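Local coordinates for glutamine cyclotransferase (Tannerella forsythia, PDB 6QRO), which probably cyclises N-terminal glutamine of peptides to pyroglutamate, as a zinc-binding type II glutaminyl cyclase with an alpha/beta-hydrolase fold, at residues A53-A58 and K88-V93; D66-K71 and I145-Q150. All coordinates share one frame; numbering follows the deposited sequence.

Overall arrangement
Both contacts draw on helix 52-67, contact 1 on its N-terminal part and contact 2 on its C-terminal end, with centres about 18 Å apart. In contact 1 (53-58 with 88-93) the helix lies against strand 86-96 of the central mixed sheet; most of its touching residues are buried, and one strand amide is wedged among a histidine ring, a second amide and an alanine methyl. Contact 2 (66-71 with 145-150) is partly buried and joins the turn that ends the helix to helix 132-151. There a histidine ring is gripped by an aliphatic arginine stem and a straight hydrogen bond from its edge. Contact 1 lies nearer the zinc site than contact 2.

Contact 1 (A53-A58 and K88-V93); sequences AHQRCA and KAQNIV
The Gln90 side chain reaches from the strand to the helix and ends among His54, Gln55 and Ala58. Its amide and the His54 ring run past one another, heading opposite ways, their planes 30° apart, with His54 CD2 3.6 Å from Gln90 OE1. Gln55 instead crosses Gln90 at about a right angle, amide planes 83° apart, which brings Gln90 NE2 to 3.0 Å from Gln55 OE1 in a weak, bent hydrogen bond. The bend of Gln90 at chi2 carries CD off the line of its stem. Ala58, with only a methyl, lets this amide come close to the helix surface, Ala58 CB lying 3.5 Å from Gln90 OE1. That buried oxygen has no hydrogen-bond partner in the model. Segments 53-58 and 88-93 run in nearly the same direction, 21° apart, where helix 52-67 packs on the mixed sheet of this M28-family alpha/beta fold; strand 86-96 neighbours edge strand 71-80. Ile92 CD1 lies 3.9 Å from Ala58 O, while its branched apolar chain also touches Leu61, Ala62 and Leu65. His54 suits its place because both ring nitrogens can be bonded: NE2 to Asp164 OD2, which also receives Gln90 N, and ND1 to Arg47 O.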
ATOM      1  N   ALA A  53      16.600  -9.849  -3.658  1.00 16.59           N
ATOM      2  CA  ALA A  53      15.636  -9.784  -2.558  1.00 13.50           C
ATOM      3  C   ALA A  53      14.256  -9.365  -3.048  1.00 15.56           C
ATOM      4  O   ALA A  53      13.235  -9.833  -2.537  1.00 15.25           O
ATOM      5  CB  ALA A  53      16.121  -8.816  -1.484  1.00 17.41           C
ATOM      6  N   HIS A  54      14.214  -8.420  -3.983  1.00 13.64           N
ATOM      7  CA  HIS A  54      12.977  -8.026  -4.643  1.00 10.77           C
ATOM      8  C   HIS A  54      12.348  -9.209  -5.384  1.00 14.16           C
ATOM      9  O   HIS A  54      11.131  -9.426  -5.317  1.00 11.41           O
ATOM     10  CB  HIS A  54      13.322  -6.877  -5.585  1.00 12.37           C
ATOM     11  CG  HIS A  54      12.157  -6.176  -6.205  1.00  9.51           C
ATOM     12  ND1 HIS A  54      11.646  -5.005  -5.692  1.00 10.05           N
ATOM     13  CD2 HIS A  54      11.455  -6.430  -7.332  1.00  9.55           C
ATOM     14  CE1 HIS A  54      10.656  -4.583  -6.457  1.00  9.07           C
ATOM     15  NE2 HIS A  54      10.528  -5.424  -7.466  1.00 13.19           N
ATOM     16  N   GLN A  55      13.164  -9.982  -6.109  1.00 15.65           N
ATOM     17  CA  GLN A  55      12.637 -11.114  -6.873  1.00 15.88           C
ATOM     18  C   GLN A  55      12.101 -12.213  -5.961  1.00 16.66           C
ATOM     19  O   GLN A  55      11.006 -12.742  -6.192  1.00 15.50           O
ATOM     20  CB  GLN A  55      13.716 -11.677  -7.798  1.00 19.03           C
ATOM     21  CG  GLN A  55      13.262 -12.893  -8.595  1.00 20.80           C
ATOM     22  CD  GLN A  55      12.180 -12.575  -9.617  1.00 25.99           C
ATOM     23  OE1 GLN A  55      12.232 -11.552 -10.306  1.00 26.76           O
ATOM     24  NE2 GLN A  55      11.199 -13.463  -9.733  1.00 24.26           N
ATOM     25  N   ARG A  56      12.865 -12.588  -4.935  1.00 15.40           N
ATOM     26  CA  ARG A  56      12.377 -13.584  -3.989  1.00 14.42           C
ATOM     27  C   ARG A  56      11.087 -13.129  -3.322  1.00 18.03           C
ATOM     28  O   ARG A  56      10.186 -13.942  -3.061  1.00 16.64           O
ATOM     29  CB  ARG A  56      13.441 -13.901  -2.946  1.00 14.08           C
ATOM     30  CG  ARG A  56      14.487 -14.854  -3.430  1.00 13.13           C
ATOM     31  CD  ARG A  56      15.309 -15.353  -2.259  1.00 13.81           C
ATOM     32  NE  ARG A  56      16.620 -15.862  -2.646  1.00 19.11           N
ATOM     33  CZ  ARG A  56      16.811 -16.931  -3.419  1.00 23.19           C
ATOM     34  NH1 ARG A  56      15.784 -17.633  -3.876  1.00 17.65           N
ATOM     35  NH2 ARG A  56      18.040 -17.311  -3.723  1.00 29.63           N
ATOM     36  N   CYS A  57      10.989 -11.831  -3.026  1.00 14.12           N
ATOM     37  CA  CYS A  57       9.790 -11.309  -2.391  1.00 12.62           C
ATOM     38  C   CYS A  57       8.602 -11.306  -3.351  1.00 14.39           C
ATOM     39  O   CYS A  57       7.470 -11.572  -2.937  1.00 14.94           O
ATOM     40  CB  CYS A  57      10.063  -9.913  -1.861  1.00 11.18           C
ATOM     41  SG  CYS A  57       8.784  -9.366  -0.822  1.00 14.34           S
ATOM     42  N   ALA A  58       8.834 -10.998  -4.630  1.00 16.55           N
ATOM     43  CA  ALA A  58       7.781 -11.112  -5.639  1.00 14.14           C
ATOM     44  C   ALA A  58       7.166 -12.512  -5.666  1.00 18.34           C
ATOM     45  O   ALA A  58       5.938 -12.660  -5.708  1.00 15.57           O
ATOM     46  CB  ALA A  58       8.339 -10.751  -7.012  1.00 13.66           C
ATOM     47  N   LYS A  88      12.833  -3.524 -13.630  1.00 13.77           N
ATOM     48  CA  LYS A  88      12.128  -4.766 -13.936  1.00 17.94           C
ATOM     49  C   LYS A  88      11.109  -4.985 -12.828  1.00 16.71           C
ATOM     50  O   LYS A  88      11.387  -5.631 -11.811  1.00 14.94           O
ATOM     51  CB  LYS A  88      13.120  -5.918 -14.036  1.00 19.99           C
ATOM     52  CG  LYS A  88      14.296  -5.604 -14.932  1.00 16.10           C
ATOM     53  CD  LYS A  88      13.958  -5.602 -16.400  1.00 16.80           C
ATOM     54  CE  LYS A  88      15.253  -5.559 -17.218  1.00 17.67           C
ATOM     55  NZ  LYS A  88      15.486  -6.772 -18.064  1.00 21.46           N
ATOM     56  N   ALA A  89       9.913  -4.445 -13.044  1.00 17.07           N
ATOM     57  CA  ALA A  89       8.847  -4.394 -12.058  1.00 18.54           C
ATOM     58  C   ALA A  89       7.874  -5.561 -12.202  1.00 14.28           C
ATOM     59  O   ALA A  89       7.718  -6.129 -13.279  1.00 13.59           O
ATOM     60  CB  ALA A  89       8.077  -3.076 -12.166  1.00 12.70           C
ATOM     61  N   GLN A  90       7.256  -5.935 -11.076  1.00 15.03           N
ATOM     62  CA  GLN A  90       6.159  -6.898 -11.023  1.00 13.45           C
ATOM     63  C   GLN A  90       5.005  -6.242 -10.271  1.00 11.88           C
ATOM     64  O   GLN A  90       5.123  -5.986  -9.074  1.00  9.81           O
ATOM     65  CB  GLN A  90       6.538  -8.215 -10.333  1.00 14.64           C
ATOM     66  CG  GLN A  90       7.591  -9.085 -10.983  1.00 14.71           C
ATOM     67  CD  GLN A  90       8.965  -8.972 -10.347  1.00 12.88           C
ATOM     68  OE1 GLN A  90       9.137  -8.308  -9.341  1.00 12.72           O
ATOM     69  NE2 GLN A  90       9.934  -9.677 -10.912  1.00 15.88           N
ATOM     70  N   ASN A  91       3.923  -5.902 -10.982  1.00 12.26           N
ATOM     71  CA  ASN A  91       2.646  -5.591 -10.339  1.00 13.41           C
ATOM     72  C   ASN A  91       1.913  -6.900 -10.053  1.00 13.93           C
ATOM     73  O   ASN A  91       1.668  -7.690 -10.974  1.00 11.79           O
ATOM     74  CB  ASN A  91       1.767  -4.697 -11.210  1.00 12.89           C
ATOM     75  CG  ASN A  91       2.334  -3.283 -11.393  1.00 11.04           C
ATOM     76  OD1 ASN A  91       3.022  -2.741 -10.529  1.00  9.78           O
ATOM     77  ND2 ASN A  91       1.988  -2.672 -12.506  1.00 13.43           N
ATOM     78  N   ILE A  92       1.557  -7.127  -8.789  1.00 12.91           N
ATOM     79  CA  ILE A  92       1.004  -8.407  -8.344  1.00 12.07           C
ATOM     80  C   ILE A  92      -0.473  -8.216  -8.013  1.00 10.31           C
ATOM     81  O   ILE A  92      -0.824  -7.447  -7.108  1.00 10.02           O
ATOM     82  CB  ILE A  92       1.785  -8.968  -7.145  1.00 10.72           C
ATOM     83  CG1 ILE A  92       3.270  -9.060  -7.502  1.00 10.10           C
ATOM     84  CG2 ILE A  92       1.237 -10.355  -6.761  1.00 10.81           C
ATOM     85  CD1 ILE A  92       4.201  -9.188  -6.310  1.00 11.63           C
ATOM     86  N   VAL A  93      -1.336  -8.913  -8.751  1.00 11.79           N
ATOM     87  CA  VAL A  93      -2.781  -8.793  -8.616  1.00 12.00           C
ATOM     88  C   VAL A  93      -3.335 -10.133  -8.150  1.00 12.00           C
ATOM     89  O   VAL A  93      -3.173 -11.158  -8.827  1.00 11.38           O
ATOM     90  CB  VAL A  93      -3.466  -8.360  -9.927  1.00 14.63           C
ATOM     91  CG1 VAL A  93      -5.000  -8.309  -9.726  1.00 13.43           C
ATOM     92  CG2 VAL A  93      -2.954  -7.012 -10.390  1.00 11.34           C
TER

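Contact 2 (D66-K71 and I145-Q150); sequences DRHGAK and IARQIQ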
ATOM      1  N   ASP A  66      -2.050 -16.740  -4.064  1.00 18.87           N
ATOM      2  CA  ASP A  66      -2.574 -17.950  -4.676  1.00 21.28           C
ATOM      3  C   ASP A  66      -2.962 -18.989  -3.624  1.00 24.87           C
ATOM      4  O   ASP A  66      -3.962 -19.699  -3.794  1.00 23.08           O
ATOM      5  CB  ASP A  66      -1.557 -18.480  -5.682  1.00 20.94           C
ATOM      6  CG  ASP A  66      -2.222 -19.085  -6.894  1.00 23.05           C
ATOM      7  OD1 ASP A  66      -3.283 -19.706  -6.736  1.00 22.22           O
ATOM      8  OD2 ASP A  66      -1.751 -18.830  -8.021  1.00 26.95           O
ATOM      9  N   ARG A  67      -2.161 -19.120  -2.551  1.00 22.65           N
ATOM     10  CA  ARG A  67      -2.512 -20.043  -1.472  1.00 21.08           C
ATOM     11  C   ARG A  67      -3.882 -19.748  -0.894  1.00 20.48           C
ATOM     12  O   ARG A  67      -4.557 -20.662  -0.410  1.00 24.69           O
ATOM     13  CB  ARG A  67      -1.515 -19.964  -0.312  1.00 22.01           C
ATOM     14  CG  ARG A  67      -1.582 -21.176   0.622  1.00 22.97           C
ATOM     15  CD  ARG A  67      -0.655 -21.081   1.828  1.00 23.28           C
ATOM     16  NE  ARG A  67       0.731 -20.753   1.498  1.00 28.00           N
ATOM     17  CZ  ARG A  67       1.709 -21.646   1.395  1.00 32.13           C
ATOM     18  NH1 ARG A  67       1.462 -22.940   1.582  1.00 37.44           N
ATOM     19  NH2 ARG A  67       2.936 -21.250   1.099  1.00 32.75           N
ATOM     20  N   HIS A  68      -4.323 -18.495  -0.944  1.00 23.01           N
ATOM     21  CA  HIS A  68      -5.580 -18.107  -0.326  1.00 17.04           C
ATOM     22  C   HIS A  68      -6.674 -17.840  -1.359  1.00 17.73           C
ATOM     23  O   HIS A  68      -7.605 -17.076  -1.110  1.00 22.76           O
ATOM     24  CB  HIS A  68      -5.321 -16.915   0.590  1.00 16.67           C
ATOM     25  CG  HIS A  68      -4.351 -17.243   1.680  1.00 18.50           C
ATOM     26  ND1 HIS A  68      -4.520 -18.325   2.519  1.00 18.38           N
ATOM     27  CD2 HIS A  68      -3.157 -16.700   2.006  1.00 18.87           C
ATOM     28  CE1 HIS A  68      -3.487 -18.408   3.339  1.00 20.04           C
ATOM     29  NE2 HIS A  68      -2.644 -17.435   3.048  1.00 15.79           N
ATOM     30  N   GLY A  69      -6.602 -18.515  -2.500  1.00 16.50           N
ATOM     31  CA  GLY A  69      -7.728 -18.610  -3.404  1.00 20.30           C
ATOM     32  C   GLY A  69      -7.794 -17.602  -4.529  1.00 17.69           C
ATOM     33  O   GLY A  69      -8.711 -17.690  -5.353  1.00 23.06           O
ATOM     34  N   ALA A  70      -6.865 -16.659  -4.603  1.00 17.35           N
ATOM     35  CA  ALA A  70      -6.896 -15.682  -5.676  1.00 14.85           C
ATOM     36  C   ALA A  70      -6.442 -16.314  -6.989  1.00 19.51           C
ATOM     37  O   ALA A  70      -5.656 -17.266  -7.018  1.00 21.29           O
ATOM     38  CB  ALA A  70      -6.007 -14.491  -5.333  1.00 14.25           C
ATOM     39  N   LYS A  71      -6.995 -15.816  -8.082  1.00 18.91           N
ATOM     40  CA  LYS A  71      -6.404 -15.995  -9.402  1.00 19.98           C
ATOM     41  C   LYS A  71      -5.375 -14.882  -9.586  1.00 17.56           C
ATOM     42  O   LYS A  71      -5.732 -13.702  -9.531  1.00 14.93           O
ATOM     43  CB  LYS A  71      -7.517 -15.978 -10.442  1.00 18.05           C
ATOM     44  CG  LYS A  71      -7.175 -15.838 -11.890  1.00 18.71           C
ATOM     45  CD  LYS A  71      -8.512 -15.624 -12.580  1.00 16.64           C
ATOM     46  CE  LYS A  71      -8.531 -16.124 -13.973  1.00 20.89           C
ATOM     47  NZ  LYS A  71      -9.891 -15.969 -14.558  1.00 22.08           N
ATOM     48  N   ILE A 145      -5.836 -10.106   5.093  1.00 13.53           N
ATOM     49  CA  ILE A 145      -7.160 -10.004   4.473  1.00 12.70           C
ATOM     50  C   ILE A 145      -7.387 -11.150   3.496  1.00 15.76           C
ATOM     51  O   ILE A 145      -8.463 -11.757   3.468  1.00 19.94           O
ATOM     52  CB  ILE A 145      -7.350  -8.643   3.786  1.00 12.21           C
ATOM     53  CG1 ILE A 145      -7.292  -7.517   4.817  1.00 13.24           C
ATOM     54  CG2 ILE A 145      -8.658  -8.616   2.983  1.00 10.42           C
ATOM     55  CD1 ILE A 145      -7.893  -6.230   4.340  1.00 14.68           C
ATOM     56  N   ALA A 146      -6.394 -11.440   2.654  1.00 12.63           N
ATOM     57  CA  ALA A 146      -6.519 -12.559   1.726  1.00 16.47           C
ATOM     58  C   ALA A 146      -6.789 -13.854   2.474  1.00 16.65           C
ATOM     59  O   ALA A 146      -7.599 -14.683   2.042  1.00 14.24           O
ATOM     60  CB  ALA A 146      -5.246 -12.681   0.885  1.00 15.57           C
ATOM     61  N   ARG A 147      -6.113 -14.040   3.605  1.00 16.77           N
ATOM     62  CA  ARG A 147      -6.341 -15.214   4.428  1.00 19.10           C
ATOM     63  C   ARG A 147      -7.778 -15.232   4.941  1.00 16.50           C
ATOM     64  O   ARG A 147      -8.483 -16.237   4.817  1.00 14.97           O
ATOM     65  CB  ARG A 147      -5.334 -15.225   5.573  1.00 19.34           C
ATOM     66  CG  ARG A 147      -4.746 -16.578   5.833  1.00 22.93           C
ATOM     67  CD  ARG A 147      -3.533 -16.441   6.718  1.00 22.27           C
ATOM     68  NE  ARG A 147      -3.920 -15.793   7.952  1.00 19.03           N
ATOM     69  CZ  ARG A 147      -4.290 -16.443   9.040  1.00 19.62           C
ATOM     70  NH1 ARG A 147      -4.302 -17.770   9.037  1.00 22.38           N
ATOM     71  NH2 ARG A 147      -4.646 -15.762  10.125  1.00 19.78           N
ATOM     72  N   GLN A 148      -8.241 -14.100   5.469  1.00 16.34           N
ATOM     73  CA  GLN A 148      -9.586 -14.028   6.028  1.00 19.18           C
ATOM     74  C   GLN A 148     -10.670 -14.233   4.974  1.00 19.04           C
ATOM     75  O   GLN A 148     -11.690 -14.873   5.252  1.00 22.89           O
ATOM     76  CB  GLN A 148      -9.791 -12.697   6.751  1.00 15.26           C
ATOM     77  CG  GLN A 148      -8.820 -12.489   7.890  1.00 18.72           C
ATOM     78  CD  GLN A 148      -8.785 -13.665   8.858  1.00 20.45           C
ATOM     79  OE1 GLN A 148      -9.797 -14.310   9.114  1.00 19.34           O
ATOM     80  NE2 GLN A 148      -7.605 -13.957   9.384  1.00 18.05           N
ATOM     81  N   ILE A 149     -10.499 -13.689   3.771  1.00 14.85           N
ATOM     82  CA  ILE A 149     -11.593 -13.835   2.818  1.00 17.94           C
ATOM     83  C   ILE A 149     -11.597 -15.201   2.139  1.00 19.32           C
ATOM     84  O   ILE A 149     -12.646 -15.624   1.641  1.00 19.71           O
ATOM     85  CB  ILE A 149     -11.605 -12.650   1.834  1.00 21.49           C
ATOM     86  CG1 ILE A 149     -10.331 -12.570   1.004  1.00 21.10           C
ATOM     87  CG2 ILE A 149     -11.868 -11.346   2.581  1.00 19.51           C
ATOM     88  CD1 ILE A 149     -10.217 -11.249   0.254  1.00 16.59           C
ATOM     89  N   GLN A 150     -10.489 -15.946   2.180  1.00 20.18           N
ATOM     90  CA  GLN A 150     -10.550 -17.355   1.794  1.00 18.67           C
ATOM     91  C   GLN A 150     -11.322 -18.180   2.821  1.00 23.33           C
ATOM     92  O   GLN A 150     -12.033 -19.128   2.457  1.00 20.11           O
ATOM     93  CB  GLN A 150      -9.149 -17.926   1.602  1.00 15.43           C
ATOM     94  CG  GLN A 150      -9.169 -19.357   1.092  1.00 14.89           C
ATOM     95  CD  GLN A 150      -7.845 -20.052   1.250  1.00 16.43           C
ATOM     96  OE1 GLN A 150      -7.034 -19.687   2.102  1.00 20.82           O
ATOM     97  NE2 GLN A 150      -7.610 -21.060   0.425  1.00 16.74           N
TER
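His68 projects from the turn at the end of helix 52-67 toward helix 132-151, and its atoms meet chiefly three residues there, Ala146, Gln150 and Arg147. His68 CB comes first, 3.5 Å from Ala146 O, and also touches the Ala146 methyl, small enough to let the two backbones come close. Chi1 of -61° sets His68 CG anti to the carbonyl carbon, 3.7 Å from Gln150 OE1; the ring beyond lies beside the Arg147 stem, pointing the same way. At the ring's edge, His68 ND1 donates to Gln150 OE1 at 2.9 Å. The bond is nearly straight, 161° at the hydrogen, and OE1 lies in the ring plane, although the donor is tilted 34° from the carbonyl plane of the amide. Gln150 suits this place because its extended chain crosses the histidine and offers both ends of its amide: Gln150 NE2 makes a weak bond to Arg67 O, 3.2 Å away. The backbone here forms a Schellman motif, with Gly69 N bonded to Asp66 O and Ala70 N to Leu65 O; the positive phi of Gly69 calls for glycine, since a CB here would collide with the carbonyl oxygen of His68. Farther round the ring, Arg147 CG is 4.1 Å from His68 CD2 and 3.3 Å from His68 CE1, a CH-pi contact over one face, offset toward the rim. Arg67 CB lies over the centre of the opposite face. At the tip, His68 NE2 is 3.6 Å from Arg147 CG and hydrogen-bonds weakly with Tyr37 OH. Arginine supplies an aliphatic stem for the ring while its NE forms a salt bridge with Glu144.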